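Local atomic coordinates of CD180 antigen (Mus musculus, PDB entry 3T6Q), a protein that may cooperate with MD-1 and TLR4 in the innate immune response of B cells to bacterial lipopolysaccharide, leading to NF-kappa-B activation. Residues F209-G221 against M238-L251. Sequence-based numbering, arbitrary orientation.
Sequences FGGTQNLLVIFKG and MDDEDISPAVFEGL. With CU (copper (II) ion), chain J.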
loop_
_atom_site.group_PDB
_atom_site.type_symbol
_atom_site.label_atom_id
_atom_site.label_comp_id
_atom_site.label_asym_id
_atom_site.label_seq_id
_atom_site.Cartn_x
_atom_site.Cartn_y
_atom_site.Cartn_z
ATOM N N PHE A 209 10.155 -0.217 -18.688
ATOM C CA PHE A 209 10.836 -0.399 -17.410
ATOM C C PHE A 209 11.294 0.971 -16.880
ATOM O O PHE A 209 12.415 1.094 -16.344
ATOM C CB PHE A 209 12.086 -1.293 -17.550
ATOM C CG PHE A 209 11.785 -2.729 -17.938
ATOM C CD1 PHE A 209 11.506 -3.694 -16.967
ATOM C CD2 PHE A 209 11.796 -3.105 -19.287
ATOM C CE1 PHE A 209 11.261 -5.028 -17.328
ATOM C CE2 PHE A 209 11.556 -4.426 -19.655
ATOM C CZ PHE A 209 11.271 -5.379 -18.681
ATOM N N GLY A 210 10.463 1.994 -17.074
ATOM C CA GLY A 210 10.783 3.355 -16.648
ATOM C C GLY A 210 11.370 3.489 -15.246
ATOM O O GLY A 210 10.857 2.900 -14.266
ATOM N N GLY A 211 12.460 4.256 -15.144
ATOM C CA GLY A 211 13.087 4.495 -13.855
ATOM C C GLY A 211 14.004 3.405 -13.345
ATOM O O GLY A 211 14.559 3.546 -12.239
ATOM N N THR A 212 14.161 2.300 -14.085
ATOM C CA THR A 212 14.893 1.132 -13.501
ATOM C C THR A 212 16.381 1.552 -13.267
ATOM O O THR A 212 16.971 2.371 -14.012
ATOM C CB THR A 212 14.733 -0.238 -14.293
ATOM O OG1 THR A 212 14.697 -1.410 -13.388
ATOM C CG2 THR A 212 15.879 -0.399 -15.262
ATOM N N GLN A 213 16.953 1.003 -12.216
ATOM C CA GLN A 213 18.273 1.396 -11.740
ATOM C C GLN A 213 19.379 0.518 -12.339
ATOM O O GLN A 213 20.571 0.780 -12.106
ATOM C CB GLN A 213 18.312 1.375 -10.189
ATOM C CG GLN A 213 17.309 2.334 -9.521
ATOM C CD GLN A 213 17.563 3.811 -9.851
ATOM O OE1 GLN A 213 18.566 4.394 -9.411
ATOM N NE2 GLN A 213 16.649 4.428 -10.626
ATOM N N ASN A 214 19.000 -0.503 -13.121
ATOM C CA ASN A 214 20.007 -1.425 -13.663
ATOM C C ASN A 214 19.766 -1.832 -15.115
ATOM O O ASN A 214 19.263 -2.924 -15.394
ATOM C CB ASN A 214 20.247 -2.642 -12.739
ATOM C CG ASN A 214 21.625 -3.295 -12.964
ATOM O OD1 ASN A 214 22.181 -3.283 -14.083
ATOM N ND2 ASN A 214 22.180 -3.883 -11.896
ATOM N N LEU A 215 20.143 -0.921 -16.029
ATOM C CA LEU A 215 19.928 -1.119 -17.440
ATOM C C LEU A 215 20.618 -2.413 -17.943
ATOM O O LEU A 215 20.061 -3.123 -18.756
ATOM C CB LEU A 215 20.446 0.088 -18.228
ATOM C CG LEU A 215 19.578 1.355 -18.252
ATOM C CD1 LEU A 215 20.274 2.468 -19.043
ATOM C CD2 LEU A 215 18.218 1.034 -18.869
ATOM N N LEU A 216 21.803 -2.709 -17.419
ATOM C CA LEU A 216 22.604 -3.872 -17.858
ATOM C C LEU A 216 21.766 -5.139 -17.675
ATOM O O LEU A 216 21.670 -5.960 -18.600
ATOM C CB LEU A 216 23.899 -3.967 -17.042
ATOM C CG LEU A 216 25.260 -4.476 -17.550
ATOM C CD1 LEU A 216 26.063 -4.981 -16.355
ATOM C CD2 LEU A 216 25.099 -5.582 -18.543
ATOM N N VAL A 217 21.124 -5.264 -16.504
ATOM C CA VAL A 217 20.267 -6.391 -16.143
ATOM C C VAL A 217 19.104 -6.555 -17.103
ATOM O O VAL A 217 18.792 -7.686 -17.488
ATOM C CB VAL A 217 19.737 -6.287 -14.678
ATOM C CG1 VAL A 217 18.431 -7.051 -14.470
ATOM C CG2 VAL A 217 20.790 -6.768 -13.705
ATOM N N ILE A 218 18.480 -5.433 -17.489
ATOM C CA ILE A 218 17.332 -5.459 -18.385
ATOM C C ILE A 218 17.740 -5.969 -19.785
ATOM O O ILE A 218 17.091 -6.861 -20.346
ATOM C CB ILE A 218 16.666 -4.037 -18.545
ATOM C CG1 ILE A 218 16.135 -3.478 -17.219
ATOM C CG2 ILE A 218 15.530 -4.068 -19.558
ATOM C CD1 ILE A 218 15.148 -4.343 -16.449
ATOM N N PHE A 219 18.753 -5.343 -20.383
ATOM C CA PHE A 219 19.194 -5.757 -21.723
ATOM C C PHE A 219 19.610 -7.233 -21.741
ATOM O O PHE A 219 19.208 -7.983 -22.623
ATOM C CB PHE A 219 20.329 -4.863 -22.249
ATOM C CG PHE A 219 19.880 -3.445 -22.607
ATOM C CD1 PHE A 219 19.001 -3.221 -23.647
ATOM C CD2 PHE A 219 20.346 -2.354 -21.870
ATOM C CE1 PHE A 219 18.573 -1.926 -23.961
ATOM C CE2 PHE A 219 19.932 -1.067 -22.168
ATOM C CZ PHE A 219 19.062 -0.856 -23.226
ATOM N N LYS A 220 20.402 -7.651 -20.763
ATOM C CA LYS A 220 20.764 -9.059 -20.682
ATOM C C LYS A 220 19.539 -9.996 -20.522
ATOM O O LYS A 220 19.413 -11.011 -21.226
ATOM C CB LYS A 220 21.819 -9.261 -19.593
ATOM C CG LYS A 220 22.190 -10.716 -19.318
ATOM C CD LYS A 220 23.130 -10.769 -18.115
ATOM C CE LYS A 220 24.358 -9.892 -18.355
ATOM N NZ LYS A 220 25.413 -10.141 -17.322
ATOM N N GLY A 221 18.614 -9.623 -19.642
ATOM C CA GLY A 221 17.420 -10.415 -19.373
ATOM C C GLY A 221 16.478 -10.508 -20.553
ATOM O O GLY A 221 15.790 -11.496 -20.711
ATOM N N MET A 238 15.143 10.268 -9.912
ATOM C CA MET A 238 15.908 9.011 -9.770
ATOM C C MET A 238 17.415 9.261 -9.757
ATOM O O MET A 238 17.897 10.233 -10.340
ATOM C CB MET A 238 15.598 8.013 -10.898
ATOM C CG MET A 238 14.112 7.759 -11.165
ATOM S SD MET A 238 13.126 7.277 -9.744
ATOM C CE MET A 238 13.670 5.590 -9.469
ATOM N N ASP A 239 18.150 8.371 -9.096
ATOM C CA ASP A 239 19.610 8.379 -9.153
ATOM C C ASP A 239 20.132 8.067 -10.549
ATOM O O ASP A 239 19.531 7.288 -11.292
ATOM C CB ASP A 239 20.184 7.366 -8.172
ATOM C CG ASP A 239 20.099 7.836 -6.741
ATOM O OD1 ASP A 239 19.962 9.062 -6.507
ATOM O OD2 ASP A 239 20.173 6.974 -5.842
ATOM N N ASP A 240 21.249 8.706 -10.886
ATOM C CA ASP A 240 21.973 8.452 -12.122
ATOM C C ASP A 240 22.799 7.182 -12.025
ATOM O O ASP A 240 23.399 6.902 -10.987
ATOM C CB ASP A 240 22.923 9.616 -12.417
ATOM C CG ASP A 240 22.211 10.835 -12.947
ATOM O OD1 ASP A 240 20.963 10.818 -13.033
ATOM O OD2 ASP A 240 22.908 11.816 -13.279
ATOM N N GLU A 241 22.826 6.415 -13.106
ATOM C CA GLU A 241 23.882 5.425 -13.276
ATOM C C GLU A 241 24.840 5.835 -14.418
ATOM O O GLU A 241 24.450 6.514 -15.378
ATOM C CB GLU A 241 23.330 3.984 -13.418
ATOM C CG GLU A 241 22.615 3.645 -14.734
ATOM C CD GLU A 241 22.611 2.143 -15.043
ATOM O OE1 GLU A 241 21.529 1.525 -15.125
ATOM O OE2 GLU A 241 23.703 1.578 -15.219
ATOM N N ASP A 242 26.099 5.427 -14.295
ATOM C CA ASP A 242 27.119 5.722 -15.302
ATOM C C ASP A 242 26.750 5.070 -16.628
ATOM O O ASP A 242 26.487 3.865 -16.673
ATOM C CB ASP A 242 28.497 5.229 -14.820
ATOM C CG ASP A 242 28.897 5.820 -13.457
ATOM O OD1 ASP A 242 28.752 7.048 -13.243
ATOM O OD2 ASP A 242 29.364 5.047 -12.592
ATOM N N ILE A 243 26.678 5.872 -17.692
ATOM C CA ILE A 243 26.362 5.342 -19.034
ATOM C C ILE A 243 27.650 5.165 -19.826
ATOM O O ILE A 243 28.432 6.105 -19.968
ATOM C CB ILE A 243 25.373 6.233 -19.831
ATOM C CG1 ILE A 243 24.026 6.371 -19.092
ATOM C CG2 ILE A 243 25.144 5.683 -21.238
ATOM C CD1 ILE A 243 23.128 5.144 -19.166
ATOM N N SER A 244 27.884 3.955 -20.329
ATOM C CA SER A 244 29.037 3.695 -21.215
ATOM C C SER A 244 28.585 2.611 -22.192
ATOM O O SER A 244 27.488 2.082 -22.006
ATOM C CB SER A 244 30.217 3.195 -20.385
ATOM O OG SER A 244 29.909 1.933 -19.820
ATOM N N PRO A 245 29.398 2.302 -23.238
ATOM C CA PRO A 245 28.996 1.262 -24.214
ATOM C C PRO A 245 28.663 -0.075 -23.547
ATOM O O PRO A 245 27.789 -0.796 -24.047
ATOM C CB PRO A 245 30.242 1.126 -25.106
ATOM C CG PRO A 245 30.886 2.468 -25.051
ATOM C CD PRO A 245 30.657 2.967 -23.648
ATOM N N ALA A 246 29.340 -0.392 -22.427
ATOM C CA ALA A 246 29.112 -1.673 -21.713
ATOM C C ALA A 246 27.650 -1.965 -21.351
ATOM O O ALA A 246 27.233 -3.113 -21.370
ATOM C CB ALA A 246 29.969 -1.774 -20.449
ATOM N N VAL A 247 26.894 -0.925 -20.979
ATOM C CA VAL A 247 25.531 -1.090 -20.523
ATOM C C VAL A 247 24.644 -1.801 -21.565
ATOM O O VAL A 247 23.733 -2.547 -21.217
ATOM C CB VAL A 247 24.953 0.313 -20.144
ATOM C CG1 VAL A 247 23.446 0.279 -19.994
ATOM C CG2 VAL A 247 25.622 0.844 -18.861
ATOM N N PHE A 248 24.910 -1.562 -22.843
ATOM C CA PHE A 248 23.979 -1.934 -23.932
ATOM C C PHE A 248 24.276 -3.254 -24.653
ATOM O O PHE A 248 23.616 -3.580 -25.649
ATOM C CB PHE A 248 23.932 -0.801 -24.957
ATOM C CG PHE A 248 23.546 0.526 -24.344
ATOM C CD1 PHE A 248 22.253 0.718 -23.819
ATOM C CD2 PHE A 248 24.464 1.555 -24.258
ATOM C CE1 PHE A 248 21.883 1.938 -23.243
ATOM C CE2 PHE A 248 24.104 2.778 -23.662
ATOM C CZ PHE A 248 22.813 2.963 -23.163
ATOM N N GLU A 249 25.265 -3.988 -24.152
ATOM C CA GLU A 249 25.737 -5.245 -24.794
ATOM C C GLU A 249 24.597 -6.199 -25.177
ATOM O O GLU A 249 24.593 -6.750 -26.288
ATOM C CB GLU A 249 26.762 -5.926 -23.861
ATOM C CG GLU A 249 28.103 -5.182 -23.822
ATOM C CD GLU A 249 28.880 -5.263 -25.136
ATOM O OE1 GLU A 249 29.715 -6.212 -25.281
ATOM O OE2 GLU A 249 28.696 -4.400 -26.048
ATOM N N GLY A 250 23.616 -6.369 -24.275
ATOM C CA GLY A 250 22.473 -7.277 -24.523
ATOM C C GLY A 250 21.616 -6.895 -25.719
ATOM O O GLY A 250 20.926 -7.727 -26.319
ATOM N N LEU A 251 21.624 -5.629 -26.086
ATOM C CA LEU A 251 20.787 -5.214 -27.234
ATOM C C LEU A 251 21.169 -5.890 -28.565
ATOM O O LEU A 251 20.348 -5.949 -29.479
ATOM C CB LEU A 251 20.889 -3.689 -27.422
ATOM C CG LEU A 251 19.850 -2.911 -28.209
ATOM C CD1 LEU A 251 18.437 -3.231 -27.710
ATOM C CD2 LEU A 251 20.156 -1.423 -27.971
HETATM CU CU CU J . 29.840 -4.558 -27.683
HETATM O O HOH W 1 19.392 3.455 -14.504
HETATM O O HOH W 2 17.681 6.229 -13.118
HETATM O O HOH W 3 23.415 -1.074 -15.644
HETATM O O HOH W 4 23.480 -5.393 -21.524
HETATM O O HOH W 5 20.350 -9.762 -24.459
#
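L216 and V247 bring their CA atoms to 4.8 Å, and one turn on those of K220 and G250 come to 4.6 Å, so that helix 215-221 lies against the 3-10 segment 245-251. F219 points at the 3-10 segment: its CE2 reaches F248 CD1 at 3.4 Å, the two rings inclined at 69°, while L251 CD1 touches F219 CE1. G250, lacking a side chain, lets its CA sit 3.8 Å from F219 O. Further along, L215 CB presses tightly on V247 CG1 at 3.5 Å, and L215 CD1 meets I243 CD1. These are neighbouring coils of the leucine-rich-repeat solenoid, meeting on the outer, convex side of the horseshoe; F219 also packs on I259 of strand 255-260, and F248 sets its ring edge-to-face with F277. At the start of the helix E241 reaches across, chi1 72° and extended beyond CG, and its OE1 takes the L215 N-H through the syn lone pair at 3.0 Å, almost straight (177°). Water 3 ties E241 OE2 to L216 N and to OD1 of the N-cap residue N214. Q213 bends back, NE2 donating to G211 O at 2.8 Å with M238 CE alongside. Just before G250, E249 OE2 binds copper, with H275 as the other protein ligand.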